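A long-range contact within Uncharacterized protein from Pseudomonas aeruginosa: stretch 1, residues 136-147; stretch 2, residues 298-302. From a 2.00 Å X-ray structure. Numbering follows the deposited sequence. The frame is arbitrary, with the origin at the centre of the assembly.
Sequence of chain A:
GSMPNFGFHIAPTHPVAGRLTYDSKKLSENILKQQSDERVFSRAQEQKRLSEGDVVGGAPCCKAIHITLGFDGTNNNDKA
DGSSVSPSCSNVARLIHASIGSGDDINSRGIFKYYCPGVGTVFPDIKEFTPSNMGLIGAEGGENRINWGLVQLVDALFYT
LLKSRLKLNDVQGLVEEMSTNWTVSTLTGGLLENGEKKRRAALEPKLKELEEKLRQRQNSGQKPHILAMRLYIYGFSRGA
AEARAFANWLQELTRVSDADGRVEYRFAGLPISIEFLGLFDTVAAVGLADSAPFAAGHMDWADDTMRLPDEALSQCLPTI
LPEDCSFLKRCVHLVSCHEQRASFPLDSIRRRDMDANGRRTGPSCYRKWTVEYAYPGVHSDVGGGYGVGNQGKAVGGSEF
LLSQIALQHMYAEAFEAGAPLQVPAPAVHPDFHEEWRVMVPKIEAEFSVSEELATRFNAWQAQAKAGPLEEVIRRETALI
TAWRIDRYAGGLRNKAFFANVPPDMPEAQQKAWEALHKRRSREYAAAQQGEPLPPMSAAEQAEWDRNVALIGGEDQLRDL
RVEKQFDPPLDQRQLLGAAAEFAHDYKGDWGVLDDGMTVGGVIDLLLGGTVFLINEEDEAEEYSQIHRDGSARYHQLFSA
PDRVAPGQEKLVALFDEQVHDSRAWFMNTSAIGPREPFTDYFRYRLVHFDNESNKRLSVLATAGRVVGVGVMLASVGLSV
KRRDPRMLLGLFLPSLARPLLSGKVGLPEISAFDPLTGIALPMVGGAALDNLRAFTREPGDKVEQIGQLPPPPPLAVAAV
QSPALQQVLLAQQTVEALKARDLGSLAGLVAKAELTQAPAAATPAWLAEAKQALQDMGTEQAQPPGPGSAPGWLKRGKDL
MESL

Stretch 1, residues 136-147: LIGAEGGENRIN
Stretch 2 298-302: HMDWA

What forms the apolar centre of this contact? W301 and M299, a selenomethionine, reach from stretch 2 onto A139, G142 and I146 of stretch 1, and together the two stretches bury 343 Å². A139, I146, M299 and W301 are all buried. Both large side chains point toward the helix. W301 has chi1 51° (p) and chi2 -100°, which sets its indole across the helix; I146, also pointing toward stretch 2 with chi1 m and chi2 t, covers one face. I146 CD1 lies 3.7 Å from the centroid of the W301 six-membered ring, 18° off the ring normal, a CH-pi contact, and comes within 3.5 Å of W301 CE3. M299 is nearly extended beyond CB (m, t, t), so that M299 CE ends 4.0 Å from I137 CG2 and 3.5 Å from G138 O.

Where does the contact need small residues? A139 points its methyl toward stretch 2, with CB 3.6 Å from M299 CB and 4.0 Å from W301 CD1, and the backbones come close here, 5.0 Å between A139 CA and M299 CA. One turn on, E143 CA and W301 CA are 6.5 Å apart. Between them, G142 has no side chain, and its CA sits 3.7 Å from W301 NE1. A CB at G142 would fall 2.5 Å from W301 CZ2, a clash, so the bare backbone makes room for the indole.

How does the backbone set up this arrangement? Residues 143-147 donate their amides to the carbonyls four residues earlier, with phi/psi near -60/-45; I137 and G138 lead in extended, at -127/120 and -85/164. Stretch 2 runs from H298 to A302 in roughly the direction of A139 to N147. H298 and M299 are strand (about -58/145). D300, W301 and A302 then take helical angles, -56/-39, -70/-18 and -85/-21, and A302 N bonds to M299 O at 2.9 Å, closing a turn that brings the tryptophan round to the helix.

What happens at the polar edge? W301 NE1 donates a weak hydrogen bond to A139 O, 2.8 Å away near the ring plane, with an angle of 128° at the hydrogen. A139 O also accepts from E143 N at 3.1 Å, so two donors share it. Farther out, D300 (chi1 p, chi2 17°) starts sideways but brings OD1 to 3.4 Å from A139 CB; it stays partly exposed, which suits its water contact. E143 extends t, t with chi3 56°. A water donates to D300 OD1 at 2.9 Å and, weakly, to E143 OE1 at 3.4 Å, bridging the two carboxylates.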

ATOM      1  N   LEU A 136      -4.700   8.472   9.334  1.00 42.13           N
ATOM      2  CA  LEU A 136      -3.476   8.351  10.117  1.00 35.83           C
ATOM      3  C   LEU A 136      -3.201   6.887  10.391  1.00 35.55           C
ATOM      4  O   LEU A 136      -3.965   6.223  11.103  1.00 36.12           O
ATOM      5  CB  LEU A 136      -3.572   9.118  11.431  1.00 40.15           C
ATOM      6  CG  LEU A 136      -2.381  10.046  11.640  1.00 42.49           C
ATOM      7  CD1 LEU A 136      -2.008  10.692  10.312  1.00 37.90           C
ATOM      8  CD2 LEU A 136      -2.694  11.102  12.684  1.00 43.40           C
ATOM      9  N   ILE A 137      -2.110   6.385   9.822  1.00 27.90           N
ATOM     10  CA  ILE A 137      -1.795   4.968   9.909  1.00 30.06           C
ATOM     11  C   ILE A 137      -0.386   4.724  10.425  1.00 24.37           C
ATOM     12  O   ILE A 137       0.592   5.167   9.822  1.00 26.71           O
ATOM     13  CB  ILE A 137      -1.970   4.275   8.542  1.00 28.31           C
ATOM     14  CG1 ILE A 137      -3.090   4.957   7.742  1.00 31.75           C
ATOM     15  CG2 ILE A 137      -2.215   2.782   8.742  1.00 24.40           C
ATOM     16  CD1 ILE A 137      -4.004   4.016   6.957  1.00 23.86           C
ATOM     17  N   GLY A 138      -0.292   4.022  11.551  1.00 29.31           N
ATOM     18  CA  GLY A 138       0.993   3.685  12.137  1.00 24.96           C
ATOM     19  C   GLY A 138       1.571   2.426  11.516  1.00 22.07           C
ATOM     20  O   GLY A 138       0.859   1.665  10.860  1.00 22.63           O
ATOM     21  N   ALA A 139       2.862   2.205  11.732  1.00 16.85           N
ATOM     22  CA  ALA A 139       3.583   1.107  11.098  1.00 22.26           C
ATOM     23  C   ALA A 139       3.183  -0.264  11.653  1.00 18.11           C
ATOM     24  O   ALA A 139       3.249  -1.302  10.957  1.00 16.33           O
ATOM     25  CB  ALA A 139       5.080   1.327  11.256  1.00 16.47           C
ATOM     26  N   GLU A 140       2.772  -0.263  12.918  1.00 19.92           N
ATOM     27  CA  GLU A 140       2.538  -1.515  13.622  1.00 18.73           C
ATOM     28  C   GLU A 140       1.437  -2.344  12.962  1.00 18.31           C
ATOM     29  O   GLU A 140       1.508  -3.562  12.956  1.00 17.01           O
ATOM     30  CB  GLU A 140       2.263  -1.275  15.126  1.00 21.26           C
ATOM     31  CG  GLU A 140       0.854  -0.824  15.484  1.00 27.54           C
ATOM     32  CD  GLU A 140       0.631   0.678  15.330  1.00 32.57           C
ATOM     33  OE1 GLU A 140       1.592   1.414  14.999  1.00 33.07           O
ATOM     34  OE2 GLU A 140      -0.516   1.125  15.547  1.00 33.80           O
ATOM     35  N   GLY A 141       0.439  -1.687  12.374  1.00 16.45           N
ATOM     36  CA  GLY A 141      -0.632  -2.404  11.698  1.00 15.84           C
ATOM     37  C   GLY A 141      -0.105  -3.225  10.529  1.00 19.17           C
ATOM     38  O   GLY A 141      -0.510  -4.397  10.314  1.00 15.66           O
ATOM     39  N   GLY A 142       0.821  -2.615   9.782  1.00 13.65           N
ATOM     40  CA  GLY A 142       1.488  -3.292   8.687  1.00 14.92           C
ATOM     41  C   GLY A 142       2.254  -4.498   9.211  1.00 15.87           C
ATOM     42  O   GLY A 142       2.083  -5.624   8.712  1.00 16.41           O
ATOM     43  N   GLU A 143       3.098  -4.266  10.216  1.00 17.19           N
ATOM     44  CA  GLU A 143       3.900  -5.368  10.772  1.00 16.88           C
ATOM     45  C   GLU A 143       3.051  -6.541  11.262  1.00 14.98           C
ATOM     46  O   GLU A 143       3.377  -7.709  11.019  1.00 16.78           O
ATOM     47  CB  GLU A 143       4.815  -4.865  11.896  1.00 19.34           C
ATOM     48  CG  GLU A 143       5.488  -5.980  12.690  1.00 17.90           C
ATOM     49  CD  GLU A 143       6.369  -5.465  13.817  1.00 23.62           C
ATOM     50  OE1 GLU A 143       5.871  -4.710  14.680  1.00 27.50           O
ATOM     51  OE2 GLU A 143       7.566  -5.816  13.845  1.00 20.37           O
ATOM     52  N   ASN A 144       1.967  -6.230  11.969  1.00 19.61           N
ATOM     53  CA  ASN A 144       1.067  -7.265  12.474  1.00 18.23           C
ATOM     54  C   ASN A 144       0.390  -8.039  11.351  1.00 18.48           C
ATOM     55  O   ASN A 144       0.121  -9.239  11.491  1.00 16.76           O
ATOM     56  CB  ASN A 144      -0.010  -6.655  13.373  1.00 17.83           C
ATOM     57  CG  ASN A 144       0.550  -6.086  14.658  1.00 22.56           C
ATOM     58  OD1 ASN A 144       1.648  -6.450  15.100  1.00 22.91           O
ATOM     59  ND2 ASN A 144      -0.208  -5.185  15.272  1.00 22.02           N
ATOM     60  N   ARG A 145       0.093  -7.352  10.249  1.00 16.47           N
ATOM     61  CA  ARG A 145      -0.475  -8.032   9.076  1.00 18.77           C
ATOM     62  C   ARG A 145       0.518  -8.992   8.391  1.00 15.31           C
ATOM     63  O   ARG A 145       0.158 -10.115   8.002  1.00 18.36           O
ATOM     64  CB  ARG A 145      -1.029  -6.992   8.088  1.00 15.81           C
ATOM     65  CG  ARG A 145      -2.307  -6.336   8.613  1.00 15.39           C
ATOM     66  CD  ARG A 145      -2.757  -5.144   7.754  1.00 14.08           C
ATOM     67  NE  ARG A 145      -4.067  -4.659   8.172  1.00 14.96           N
ATOM     68  CZ  ARG A 145      -4.304  -4.050   9.331  1.00 16.32           C
ATOM     69  NH1 ARG A 145      -3.318  -3.852  10.208  1.00 15.73           N
ATOM     70  NH2 ARG A 145      -5.528  -3.633   9.616  1.00 16.49           N
ATOM     71  N   ILE A 146       1.761  -8.546   8.245  1.00 15.72           N
ATOM     72  CA  ILE A 146       2.827  -9.419   7.740  1.00 16.58           C
ATOM     73  C   ILE A 146       2.977 -10.661   8.633  1.00 18.59           C
ATOM     74  O   ILE A 146       3.014 -11.795   8.151  1.00 16.35           O
ATOM     75  CB  ILE A 146       4.175  -8.656   7.664  1.00 17.74           C
ATOM     76  CG1 ILE A 146       4.056  -7.486   6.683  1.00 14.10           C
ATOM     77  CG2 ILE A 146       5.289  -9.566   7.183  1.00 13.04           C
ATOM     78  CD1 ILE A 146       5.062  -6.395   6.939  1.00 14.41           C
ATOM     79  N   ASN A 147       3.024 -10.449   9.940  1.00 16.39           N
ATOM     80  CA  ASN A 147       3.215 -11.574  10.854  1.00 16.65           C
ATOM     81  C   ASN A 147       2.031 -12.543  10.907  1.00 18.14           C
ATOM     82  O   ASN A 147       2.221 -13.764  11.016  1.00 17.05           O
ATOM     83  CB  ASN A 147       3.646 -11.079  12.245  1.00 16.13           C
ATOM     84  CG  ASN A 147       5.091 -10.578  12.250  1.00 18.95           C
ATOM     85  OD1 ASN A 147       5.920 -11.087  11.505  1.00 18.76           O
ATOM     86  ND2 ASN A 147       5.388  -9.561  13.069  1.00 18.09           N
ATOM     87  N   HIS A 298       9.126   5.721   4.563  1.00 18.03           N
ATOM     88  CA  HIS A 298       8.758   4.349   4.940  1.00 16.73           C
ATOM     89  C   HIS A 298       8.306   4.134   6.379  1.00 18.20           C
ATOM     90  O   HIS A 298       8.872   4.704   7.319  1.00 15.42           O
ATOM     91  CB  HIS A 298       9.941   3.403   4.735  1.00 15.98           C
ATOM     92  CG  HIS A 298      10.397   3.269   3.320  1.00 16.91           C
ATOM     93  ND1 HIS A 298       9.631   3.652   2.237  1.00 19.60           N
ATOM     94  CD2 HIS A 298      11.560   2.801   2.809  1.00 17.51           C
ATOM     95  CE1 HIS A 298      10.305   3.428   1.124  1.00 15.65           C
ATOM     96  NE2 HIS A 298      11.475   2.905   1.443  1.00 16.02           N
HETATM   97  N   MSE A 299       7.314   3.260   6.542  1.00 16.61           N
HETATM   98  CA  MSE A 299       7.077   2.603   7.827  1.00 18.82           C
HETATM   99  C   MSE A 299       8.359   1.857   8.212  1.00 16.73           C
HETATM  100  O   MSE A 299       9.106   1.384   7.332  1.00 17.76           O
HETATM  101  CB  MSE A 299       5.894   1.629   7.721  1.00 17.70           C
HETATM  102  CG  MSE A 299       4.552   2.335   7.677  1.00 20.45           C
HETATM  103 SE   MSE A 299       3.056   1.169   7.154  1.00 27.05          SE
HETATM  104  CE  MSE A 299       1.614   2.422   7.513  1.00 26.30           C
ATOM    105  N   ASP A 300       8.614   1.746   9.512  1.00 17.28           N
ATOM    106  CA  ASP A 300       9.887   1.193   9.976  1.00 16.09           C
ATOM    107  C   ASP A 300      10.178  -0.217   9.427  1.00 19.53           C
ATOM    108  O   ASP A 300      11.320  -0.518   9.042  1.00 17.04           O
ATOM    109  CB  ASP A 300      10.017   1.267  11.513  1.00 18.94           C
ATOM    110  CG  ASP A 300       8.850   0.621  12.250  1.00 18.02           C
ATOM    111  OD1 ASP A 300       8.084  -0.159  11.642  1.00 19.01           O
ATOM    112  OD2 ASP A 300       8.695   0.887  13.463  1.00 25.04           O
ATOM    113  N   TRP A 301       9.153  -1.063   9.340  1.00 14.23           N
ATOM    114  CA  TRP A 301       9.400  -2.442   8.901  1.00 18.15           C
ATOM    115  C   TRP A 301       9.768  -2.527   7.421  1.00 20.34           C
ATOM    116  O   TRP A 301      10.324  -3.540   6.962  1.00 17.17           O
ATOM    117  CB  TRP A 301       8.204  -3.339   9.216  1.00 18.01           C
ATOM    118  CG  TRP A 301       6.891  -2.808   8.743  1.00 16.20           C
ATOM    119  CD1 TRP A 301       5.958  -2.164   9.498  1.00 16.51           C
ATOM    120  CD2 TRP A 301       6.358  -2.876   7.417  1.00 15.66           C
ATOM    121  NE1 TRP A 301       4.877  -1.827   8.726  1.00 17.76           N
ATOM    122  CE2 TRP A 301       5.095  -2.262   7.442  1.00 16.09           C
ATOM    123  CE3 TRP A 301       6.826  -3.405   6.205  1.00 14.73           C
ATOM    124  CZ2 TRP A 301       4.296  -2.138   6.303  1.00 15.82           C
ATOM    125  CZ3 TRP A 301       6.033  -3.288   5.079  1.00 18.08           C
ATOM    126  CH2 TRP A 301       4.778  -2.665   5.135  1.00 11.72           C
ATOM    127  N   ALA A 302       9.458  -1.454   6.690  1.00 14.86           N
ATOM    128  CA  ALA A 302       9.624  -1.396   5.241  1.00 17.93           C
ATOM    129  C   ALA A 302      11.027  -0.990   4.801  1.00 21.02           C
ATOM    130  O   ALA A 302      11.411  -1.252   3.650  1.00 21.04           O
ATOM    131  CB  ALA A 302       8.600  -0.440   4.619  1.00 18.29           C
TER
HETATM  132  O   HOH W   1       6.077  -1.730  12.988  1.00 22.73           O